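Local coordinates for extracellular solute-binding protein, family 1 (Bifidobacterium longum subsp. infantis, PDB 6FTH), which probably binds human milk oligosaccharides outside the cell and delivers them to an ABC transporter for uptake, at residues A[30-35]-A[86-91]; A[138-143]-A[339-344]. One frame throughout, in Å; residues are numbered along the deposited sequence.

Contact 1 of 2, residues A[30-35]-A[86-91]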
loop_
_atom_site.group_PDB
_atom_site.type_symbol
_atom_site.label_atom_id
_atom_site.label_comp_id
_atom_site.label_asym_id
_atom_site.label_seq_id
_atom_site.Cartn_x
_atom_site.Cartn_y
_atom_site.Cartn_z
ATOM N N VAL A 30 12.829 27.029 -12.049
ATOM C CA VAL A 30 11.707 26.193 -11.639
ATOM C C VAL A 30 12.001 25.772 -10.213
ATOM O O VAL A 30 13.010 25.115 -9.962
ATOM C CB VAL A 30 11.562 24.949 -12.536
ATOM C CG1 VAL A 30 10.394 24.076 -12.059
ATOM C CG2 VAL A 30 11.384 25.343 -13.996
ATOM N N SER A 31 11.136 26.158 -9.281
ATOM C CA SER A 31 11.249 25.656 -7.919
ATOM C C SER A 31 10.564 24.299 -7.830
ATOM O O SER A 31 9.489 24.099 -8.400
ATOM C CB SER A 31 10.622 26.621 -6.912
ATOM O OG SER A 31 9.291 26.974 -7.265
ATOM N N VAL A 32 11.217 23.359 -7.156
ATOM C CA VAL A 32 10.739 21.981 -7.069
ATOM C C VAL A 32 10.759 21.535 -5.612
ATOM O O VAL A 32 11.830 21.323 -5.032
ATOM C CB VAL A 32 11.563 21.025 -7.938
ATOM C CG1 VAL A 32 10.948 19.633 -7.883
ATOM C CG2 VAL A 32 11.633 21.508 -9.367
ATOM N N LEU A 33 9.576 21.374 -5.025
ATOM C CA LEU A 33 9.469 20.758 -3.712
ATOM C C LEU A 33 9.457 19.246 -3.886
ATOM O O LEU A 33 8.680 18.716 -4.694
ATOM C CB LEU A 33 8.182 21.204 -3.014
ATOM C CG LEU A 33 7.820 20.425 -1.743
ATOM C CD1 LEU A 33 8.809 20.690 -0.633
ATOM C CD2 LEU A 33 6.391 20.792 -1.296
ATOM N N VAL A 34 10.316 18.555 -3.142
ATOM C CA VAL A 34 10.347 17.095 -3.153
ATOM C C VAL A 34 10.199 16.605 -1.724
ATOM O O VAL A 34 11.041 16.905 -0.871
ATOM C CB VAL A 34 11.638 16.529 -3.762
ATOM C CG1 VAL A 34 11.532 15.001 -3.896
ATOM C CG2 VAL A 34 11.978 17.197 -5.083
ATOM N N VAL A 35 9.141 15.855 -1.471
ATOM C CA VAL A 35 8.937 15.168 -0.204
ATOM C C VAL A 35 9.714 13.862 -0.307
ATOM O O VAL A 35 9.499 13.075 -1.240
ATOM C CB VAL A 35 7.444 14.921 0.059
ATOM C CG1 VAL A 35 7.230 14.250 1.396
ATOM C CG2 VAL A 35 6.647 16.232 -0.037
ATOM N N VAL A 86 6.721 23.196 -9.010
ATOM C CA VAL A 86 6.529 21.757 -9.147
ATOM C C VAL A 86 6.671 21.134 -7.769
ATOM O O VAL A 86 7.582 21.489 -7.015
ATOM C CB VAL A 86 7.594 21.160 -10.083
ATOM C CG1 VAL A 86 7.542 19.643 -10.048
ATOM C CG2 VAL A 86 7.409 21.674 -11.508
ATOM N N SER A 87 5.771 20.213 -7.431
ATOM C CA SER A 87 5.876 19.466 -6.193
ATOM C C SER A 87 5.782 17.974 -6.486
ATOM O O SER A 87 4.890 17.532 -7.226
ATOM C CB SER A 87 4.793 19.897 -5.208
ATOM O OG SER A 87 4.773 21.311 -5.068
ATOM N N LEU A 88 6.686 17.209 -5.881
ATOM C CA LEU A 88 6.784 15.766 -6.063
ATOM C C LEU A 88 6.471 15.053 -4.747
ATOM O O LEU A 88 7.072 15.369 -3.707
ATOM C CB LEU A 88 8.192 15.376 -6.510
ATOM C CG LEU A 88 8.790 16.114 -7.717
ATOM C CD1 LEU A 88 10.146 15.482 -8.051
ATOM C CD2 LEU A 88 7.855 16.152 -8.967
ATOM N N HIS A 89 5.558 14.070 -4.785
ATOM C CA HIS A 89 5.220 13.266 -3.602
ATOM C C HIS A 89 4.559 14.138 -2.530
ATOM O O HIS A 89 4.702 13.898 -1.323
ATOM C CB HIS A 89 6.447 12.496 -3.071
ATOM C CG HIS A 89 6.178 11.576 -1.901
ATOM N ND1 HIS A 89 4.970 10.942 -1.692
ATOM C CD2 HIS A 89 6.982 11.179 -0.884
ATOM C CE1 HIS A 89 5.038 10.207 -0.594
ATOM N NE2 HIS A 89 6.245 10.336 -0.083
ATOM N N ALA A 90 3.825 15.151 -2.985
ATOM C CA ALA A 90 3.259 16.156 -2.098
ATOM C C ALA A 90 1.740 16.170 -2.092
ATOM O O ALA A 90 1.138 16.172 -1.003
ATOM C CB ALA A 90 3.807 17.535 -2.493
ATOM N N PHE A 91 1.107 16.195 -3.264
ATOM C CA PHE A 91 -0.330 16.423 -3.393
ATOM C C PHE A 91 -1.033 15.270 -4.098
ATOM O O PHE A 91 -0.640 14.856 -5.198
ATOM C CB PHE A 91 -0.605 17.727 -4.138
ATOM C CG PHE A 91 0.013 18.923 -3.478
ATOM C CD1 PHE A 91 -0.431 19.341 -2.241
ATOM C CD2 PHE A 91 1.009 19.642 -4.099
ATOM C CE1 PHE A 91 0.160 20.429 -1.615
ATOM C CE2 PHE A 91 1.589 20.736 -3.484
ATOM C CZ PHE A 91 1.147 21.135 -2.244
#
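Val86 fits its two methyls against two valines of the neighbouring strand. Its CG2 meets CG1 of Val30 at 3.9 Å, and its CG1 lies 4.0 Å from CG1 of Val32. The side chains of Val32 and Val86 lie side by side and point the same way. Leu88 likewise sits against two valines. Its CG is 4.1 Å from Val32 CG1, and its CD1 meets Val34 CG2 at 3.9 Å. Four backbone hydrogen bonds of a parallel pair run beneath, the donor alternating between strands, from Val86 N to Ser31 O on to Val35 N to Leu88 O. These are neighbouring strands of an alpha/beta sheet in which 29-36 lies between 59-66 and 86-88, the 2-1-3 order of type II periplasmic binding proteins. On the other face Leu33 CB rests on Ser87 OG. At the end of strand 86-88 the chain bends at His89, which has a positive phi of 65°. Val35 fills the inside of this bend: CG2, anti to the carbonyl carbon, is 3.3 Å from His89 O and 4.0 Å from Ala90 CB. An alanine here lacks both methyls, which would probably open a gap beside Ala90 and leave the His89 ring edge less well packed. The side chains of His89 and Val35 cross at about a right angle, with CD2 at the ring edge 3.2 Å from Val35 O. The two ring nitrogens bond to Asp339 and Glu67.

Contact 2 of 2, residues A[138-143]-A[339-344]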
loop_
_atom_site.group_PDB
_atom_site.type_symbol
_atom_site.label_atom_id
_atom_site.label_comp_id
_atom_site.label_asym_id
_atom_site.label_seq_id
_atom_site.Cartn_x
_atom_site.Cartn_y
_atom_site.Cartn_z
ATOM N N TYR A 138 -4.817 16.829 -11.877
ATOM C CA TYR A 138 -3.936 17.786 -11.214
ATOM C C TYR A 138 -2.687 17.145 -10.629
ATOM O O TYR A 138 -1.838 17.856 -10.062
ATOM C CB TYR A 138 -4.690 18.528 -10.106
ATOM C CG TYR A 138 -5.899 19.244 -10.636
ATOM C CD1 TYR A 138 -5.762 20.408 -11.371
ATOM C CD2 TYR A 138 -7.176 18.743 -10.415
ATOM C CE1 TYR A 138 -6.860 21.067 -11.881
ATOM C CE2 TYR A 138 -8.295 19.404 -10.915
ATOM C CZ TYR A 138 -8.121 20.564 -11.649
ATOM O OH TYR A 138 -9.213 21.226 -12.157
ATOM N N ALA A 139 -2.557 15.831 -10.743
ATOM C CA ALA A 139 -1.408 15.108 -10.229
ATOM C C ALA A 139 -1.064 14.020 -11.226
ATOM O O ALA A 139 -1.956 13.463 -11.877
ATOM C CB ALA A 139 -1.720 14.451 -8.884
ATOM N N LEU A 140 0.227 13.754 -11.374
ATOM C CA LEU A 140 0.627 12.582 -12.135
ATOM C C LEU A 140 0.894 11.416 -11.197
ATOM O O LEU A 140 1.412 11.610 -10.091
ATOM C CB LEU A 140 1.915 12.826 -12.930
ATOM C CG LEU A 140 1.911 13.992 -13.921
ATOM C CD1 LEU A 140 3.220 14.071 -14.688
ATOM C CD2 LEU A 140 0.751 13.847 -14.910
ATOM N N PRO A 141 0.556 10.204 -11.609
ATOM C CA PRO A 141 0.926 9.025 -10.829
ATOM C C PRO A 141 2.338 8.559 -11.165
ATOM O O PRO A 141 2.983 9.060 -12.087
ATOM C CB PRO A 141 -0.095 7.990 -11.313
ATOM C CG PRO A 141 -0.286 8.345 -12.755
ATOM C CD PRO A 141 -0.158 9.837 -12.850
ATOM N N SER A 142 2.802 7.566 -10.406
ATOM C CA SER A 142 4.017 6.826 -10.740
ATOM C C SER A 142 3.698 5.340 -10.847
ATOM O O SER A 142 2.672 4.874 -10.339
ATOM C CB SER A 142 5.080 6.994 -9.643
ATOM O OG SER A 142 4.558 6.568 -8.377
ATOM N N SER A 143 4.607 4.596 -11.497
ATOM C CA SER A 143 4.570 3.135 -11.515
ATOM C C SER A 143 5.967 2.588 -11.295
ATOM O O SER A 143 6.873 2.887 -12.075
ATOM C CB SER A 143 4.045 2.605 -12.853
ATOM O OG SER A 143 4.434 1.251 -13.047
ATOM N N ASP A 339 0.409 10.688 -6.159
ATOM C CA ASP A 339 0.773 12.012 -5.671
ATOM C C ASP A 339 2.129 12.479 -6.191
ATOM O O ASP A 339 2.886 13.123 -5.471
ATOM C CB ASP A 339 0.797 12.019 -4.143
ATOM C CG ASP A 339 1.913 11.172 -3.564
ATOM O OD1 ASP A 339 2.268 10.121 -4.140
ATOM O OD2 ASP A 339 2.452 11.542 -2.508
ATOM N N ARG A 340 2.463 12.206 -7.441
ATOM C CA ARG A 340 3.870 12.250 -7.826
ATOM C C ARG A 340 4.301 13.430 -8.699
ATOM O O ARG A 340 5.498 13.580 -8.959
ATOM C CB ARG A 340 4.279 10.890 -8.391
ATOM C CG ARG A 340 4.094 9.781 -7.358
ATOM C CD ARG A 340 5.086 9.951 -6.210
ATOM N NE ARG A 340 4.816 9.141 -5.026
ATOM C CZ ARG A 340 5.355 7.951 -4.792
ATOM N NH1 ARG A 340 6.149 7.351 -5.688
ATOM N NH2 ARG A 340 5.073 7.325 -3.645
ATOM N N PHE A 341 3.390 14.287 -9.137
ATOM C CA PHE A 341 3.792 15.520 -9.812
ATOM C C PHE A 341 2.616 16.470 -9.901
ATOM O O PHE A 341 1.580 16.119 -10.481
ATOM C CB PHE A 341 4.283 15.220 -11.239
ATOM C CG PHE A 341 4.846 16.423 -11.968
ATOM C CD1 PHE A 341 4.007 17.370 -12.547
ATOM C CD2 PHE A 341 6.219 16.597 -12.085
ATOM C CE1 PHE A 341 4.526 18.474 -13.218
ATOM C CE2 PHE A 341 6.744 17.709 -12.747
ATOM C CZ PHE A 341 5.891 18.651 -13.296
ATOM N N SER A 342 2.754 17.678 -9.362
ATOM C CA SER A 342 1.740 18.704 -9.551
ATOM C C SER A 342 2.427 20.026 -9.866
ATOM O O SER A 342 3.504 20.305 -9.337
ATOM C CB SER A 342 0.846 18.874 -8.311
ATOM O OG SER A 342 0.019 17.737 -8.075
ATOM N N LEU A 343 1.810 20.799 -10.751
ATOM C CA LEU A 343 2.347 22.060 -11.258
ATOM C C LEU A 343 1.473 23.196 -10.750
ATOM O O LEU A 343 0.252 23.152 -10.899
ATOM C CB LEU A 343 2.310 22.061 -12.789
ATOM C CG LEU A 343 2.755 23.303 -13.569
ATOM C CD1 LEU A 343 4.176 23.711 -13.222
ATOM C CD2 LEU A 343 2.628 23.050 -15.063
ATOM N N SER A 344 2.095 24.216 -10.174
ATOM C CA SER A 344 1.342 25.381 -9.731
ATOM C C SER A 344 0.717 26.083 -10.927
ATOM O O SER A 344 1.364 26.289 -11.957
ATOM C CB SER A 344 2.271 26.369 -9.023
ATOM O OG SER A 344 1.607 27.608 -8.840
HETATM O O HOH W 1 -0.904 20.048 -11.472
#
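A classic beta bulge joins these segments: Arg340 and Phe341 both face Leu140. Leu140 O accepts the backbone N-H of Arg340 at 2.9 Å. Leu140 N in turn donates to Phe341 O at 2.9 Å. The side chains of Leu140 and Phe341 point the same way and lie alongside each other, CB to CB at 3.8 Å. Leu140 CD1 reaches on to Phe341 CG at 3.9 Å. Val116 and Ala357 add to this apolar patch from helices 114-122 and 350-360. Past the bulge, Ser342 OG donates to Tyr138 O at 2.7 Å, 19° off the carbonyl plane. A chi1 of -68° sets this hydroxyl beside its own backbone N and anti to the carbonyl carbon. Tyr138 O has a second partner, a water that also accepts the N-H of Leu343, so the water bridges the two segments. Within the bulge, the Arg340 side chain lies against Ser142. Its CG packs 3.4 Å from Ser142 OG, and the chain then bends at chi2. NE forms a salt bridge with Asp339 OD1 at 2.9 Å, met from above the carboxylate plane. The other oxygen, OD2, bonds to His89 ND1. NH1 donates to the backbone oxygens of Asp407 and Phe409, so the guanidinium is held through both NE and NH1. The chain turns a corner at Arg340. Strand 336-337 before it pairs with 140-143, while the residues after it run antiparallel to 86-88, like the returning antiparallel strand in a lobe of a type II solute-binding protein.

How the contacts relate
From the N terminus, strand 29-36 runs first. The chain then makes helix 47-56, strand 59-66 and helix 67-80 before 86-91 closes the first loop in contact 1. Contact 2 opens later, at 138-143, and closes a much longer loop of 195 residues when 339-344 returns. The contacts are in series; they neither nest nor cross. Their centres are about 9 Å apart, and they meet in one sheet, where 86-88 and 339-343 are neighbours. A probable hydrogen bond from Ser87 N to Ser342 O joins those strands. Another, His89 ND1 to Asp339 OD2 at 2.7 Å, ties the bend after strand 86-88 to the corner before 341-343.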